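Local coordinates for YusO protein (Bacillus subtilis, PDB 1S3J), which represses the multidrug resistance operon mdtRP by binding its promoter region directly, as a homodimeric MarR-family transcription factor, at the interface of chains A and B. Sequence-based numbering; all coordinates share one arbitrary frame. Chains: chain A/B, YusO protein.

Contact 1: the interface of chains A and B. Residues chain A 122, 124, 127, 130; chain B 133-134, 137.
The carboxylate oxygen OE1 of A:Glu127 is gripped from both subunits of the dimer, in a polar patch of the helical homodimer interface where the start of chain A helix 125-143 meets chain B helix 125-141. From chain B the ammonium group of B:Lys137 forms a salt bridge to it, NZ to OE1 2.9 Å, arriving on the syn lone pair, the side that faces the other oxygen; the same NZ is only weakly bonded to OE2. From its own chain OE1 takes the backbone N-H of A:Thr124, N to OE1 3.1 Å, which meets it from one face of the carboxylate and should limit its rotation. With the weak bond from A:Glu127 N to A:Thr124 OG1, this has the form of a capping box at the start of helix 125-143.

The other oxygen is taken by an imidazole. B:His133 NE2 donates to A:Glu127 OE2 at 2.7 Å, with OE2 lying in the ring plane while the nitrogen approaches from the face opposite A:Thr124 N; the two planes are turned 51° apart. Ring and lysine leave neighbouring turns of helix 125-141, both with CG anti to the backbone N (chi1 167° for B:His133), and the extended lysine chain carries NZ past the imidazole to OE1, near the carboxylate plane. The carboxylate could favour a protonated imidazole, though the nearby lysine would offset this.

Beside this cluster, CD1 of B:Ile134 packs 4.0 Å from CB of A:Gln130. On the opposite flank a water lies 2.7 Å from NZ of B:Lys137 and 3.2 Å from the backbone O of A:Phe122, linking the lysine to the loop.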
# COMPACT_ATOMS: atom_id res chain seq x y z
N PHE A 122 5.90 -8.97 19.70
CA PHE A 122 7.31 -8.78 20.03
C PHE A 122 7.56 -7.45 20.74
O PHE A 122 8.67 -7.21 21.19
CB PHE A 122 8.17 -8.79 18.75
CG PHE A 122 8.31 -10.15 18.11
CD1 PHE A 122 9.39 -10.97 18.43
CD2 PHE A 122 7.39 -10.59 17.17
CE1 PHE A 122 9.53 -12.22 17.81
CE2 PHE A 122 7.52 -11.84 16.57
CZ PHE A 122 8.59 -12.65 16.89
N THR A 124 7.31 -4.80 23.82
CA THR A 124 7.03 -4.71 25.26
C THR A 124 5.73 -3.92 25.44
O THR A 124 5.23 -3.30 24.51
CB THR A 124 8.16 -4.00 26.02
OG1 THR A 124 8.26 -2.64 25.58
CG2 THR A 124 9.54 -4.67 25.73
N GLU A 127 6.08 -0.28 24.67
CA GLU A 127 6.17 -0.03 23.23
C GLU A 127 4.82 -0.19 22.58
O GLU A 127 4.51 0.54 21.67
CB GLU A 127 7.19 -0.96 22.56
CG GLU A 127 8.62 -0.59 22.87
CD GLU A 127 9.60 -1.73 22.61
OE1 GLU A 127 9.18 -2.86 22.35
OE2 GLU A 127 10.80 -1.50 22.71
N GLN A 130 2.94 3.05 23.32
CA GLN A 130 3.52 4.05 22.41
C GLN A 130 2.96 3.85 21.01
O GLN A 130 2.57 4.82 20.38
CB GLN A 130 5.03 3.93 22.34
CG GLN A 130 5.80 4.39 23.57
CD GLN A 130 7.25 3.92 23.56
OE1 GLN A 130 7.73 3.40 22.56
NE2 GLN A 130 7.94 4.12 24.66
N HIS B 133 12.46 3.30 16.54
CA HIS B 133 12.81 2.13 17.34
C HIS B 133 11.77 0.99 17.21
O HIS B 133 12.13 -0.17 17.05
CB HIS B 133 13.03 2.50 18.84
CG HIS B 133 13.08 1.30 19.74
ND1 HIS B 133 14.19 0.48 19.83
CD2 HIS B 133 12.14 0.73 20.53
CE1 HIS B 133 13.94 -0.52 20.65
NE2 HIS B 133 12.70 -0.40 21.08
N ILE B 134 10.50 1.31 17.27
CA ILE B 134 9.45 0.30 17.15
C ILE B 134 9.46 -0.36 15.77
O ILE B 134 9.42 -1.58 15.68
CB ILE B 134 8.06 0.91 17.41
CG1 ILE B 134 7.89 1.17 18.91
CG2 ILE B 134 6.96 -0.02 16.92
CD1 ILE B 134 6.63 1.96 19.28
N LYS B 137 12.54 -2.71 15.22
CA LYS B 137 12.46 -3.98 15.95
C LYS B 137 11.39 -4.93 15.35
O LYS B 137 11.59 -6.15 15.24
CB LYS B 137 12.21 -3.67 17.43
CG LYS B 137 12.10 -4.84 18.38
CD LYS B 137 11.61 -4.31 19.73
CE LYS B 137 11.55 -5.38 20.77
NZ LYS B 137 11.36 -4.78 22.13
O HOH W 1 10.94 -7.14 23.37

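Contact 2: the interface of chains A and B. Residues chain A 116, 120, 135; chain B 11-12, 15, 138.
A:Leu120 and B:Ile11 meet tip to tip, the leucine methyl CD1 touching the branch methyl CG2 of the isoleucine at 3.6 Å. This is one of several apolar contacts through which the amino-terminal helix 4-33 of chain B packs on helices 99-120 and 125-143 of chain A. The other leucine methyl, CD2, turns to B:Leu138 on helix 125-141 and lies 4.1 Å from its CD1. The forked end of A:Leu120 is therefore shared between two helices of the partner, one methyl for each.

B:Leu15, one turn beyond B:Ile11, divides its methyls in a similar way. CD2 meets the methyl CG2 of A:Thr135 at 3.7 Å, and CD1 meets the selenium SE of A:Met116 at 3.8 Å, joining chain A helices 125-143 and 99-120 through one side chain. With CG2 of A:Thr135 anti to the carbonyl carbon (OG1 at chi1 49°), the methyl is turned to B:Leu15. OG1 lies 4.0 Å from CG1 of B:Ile11, a loose van der Waals approach.

A mixed contact borders the apolar group. The amide nitrogen NE2 of B:Gln12 rests against the aliphatic part of A:Met116, 3.5 Å from CB. The selenomethionine chain bends at chi2 (58°) and chi3, which brings its terminal methyl CE back towards the same amide, 3.7 Å from NE2. B:Gln12 is itself bent at chi2, and its amide lies along the edge of the hydrophobic cluster.

Together these contacts bring the amino-terminal helix 4-33 of one subunit, with B:Leu138 beside it, against helices 99-120 and 125-143 of the other. The two-fold repeats the arrangement, forming part of the dimerisation region that joins the two winged-helix DNA-binding lobes of the homodimer.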
# COMPACT_ATOMS: atom_id res chain seq x y z
N MSE A 116 -1.24 -9.18 12.07
CA MSE A 116 -0.59 -8.01 12.67
C MSE A 116 -0.07 -8.33 14.06
O MSE A 116 1.03 -7.96 14.41
CB MSE A 116 -1.56 -6.82 12.74
CG MSE A 116 -0.90 -5.51 13.19
SE MSE A 116 0.58 -4.95 12.04
CE MSE A 116 -0.10 -5.47 10.35
N LEU A 120 3.18 -7.56 16.37
CA LEU A 120 3.05 -6.65 17.50
C LEU A 120 3.39 -7.30 18.83
O LEU A 120 3.79 -6.61 19.77
CB LEU A 120 1.63 -6.07 17.56
CG LEU A 120 1.27 -5.18 16.37
CD1 LEU A 120 -0.17 -4.67 16.48
CD2 LEU A 120 2.26 -4.02 16.22
N THR A 135 0.12 5.62 16.21
CA THR A 135 -0.68 5.28 15.04
C THR A 135 -2.04 5.99 15.05
O THR A 135 -2.49 6.45 13.99
CB THR A 135 -0.91 3.79 14.91
OG1 THR A 135 -1.36 3.26 16.16
CG2 THR A 135 0.39 3.05 14.56
N ILE B 11 -4.48 -0.56 16.96
CA ILE B 11 -3.29 -0.33 16.15
C ILE B 11 -3.57 -0.76 14.73
O ILE B 11 -3.29 -0.02 13.79
CB ILE B 11 -2.09 -1.09 16.73
CG1 ILE B 11 -1.53 -0.33 17.95
CG2 ILE B 11 -1.01 -1.28 15.66
CD1 ILE B 11 -0.78 -1.18 18.91
N GLN B 12 -4.17 -1.93 14.57
CA GLN B 12 -4.51 -2.48 13.25
C GLN B 12 -5.41 -1.53 12.49
O GLN B 12 -5.20 -1.27 11.32
CB GLN B 12 -5.15 -3.88 13.39
CG GLN B 12 -5.82 -4.47 12.14
CD GLN B 12 -4.92 -4.48 10.91
OE1 GLN B 12 -5.43 -4.45 9.77
NE2 GLN B 12 -3.60 -4.51 11.13
N LEU B 15 -3.51 1.56 11.43
CA LEU B 15 -2.60 1.23 10.33
C LEU B 15 -3.37 1.06 9.04
O LEU B 15 -2.91 1.52 7.98
CB LEU B 15 -1.78 -0.04 10.61
CG LEU B 15 -0.77 0.12 11.74
CD1 LEU B 15 -0.12 -1.21 12.10
CD2 LEU B 15 0.29 1.13 11.39
N LEU B 138 10.25 -4.40 14.94
CA LEU B 138 9.25 -5.22 14.26
C LEU B 138 9.82 -5.82 12.94
O LEU B 138 9.56 -7.00 12.62
CB LEU B 138 7.99 -4.43 14.01
CG LEU B 138 7.14 -3.98 15.20
CD1 LEU B 138 5.99 -3.13 14.75
CD2 LEU B 138 6.57 -5.18 15.93

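Contact 1 and contact 2 are neighbouring patches of one dimer interface, their C-alpha centres about 10 Å apart. Helix 125-143 of chain A contributes to both, as does the matching helix 125-141 of chain B, where B:Lys137 of contact 1 is followed directly by B:Leu138 of contact 2. The polar, charge-paired patch thus continues into an apolar one, which may combine directional pairing with close packing. The two-fold symmetry repeats each patch with the chains exchanged. Both lie in the helical dimerisation region, away from the helix-turn-helix segments, and would help set how the two DNA-binding lobes are placed relative to each other.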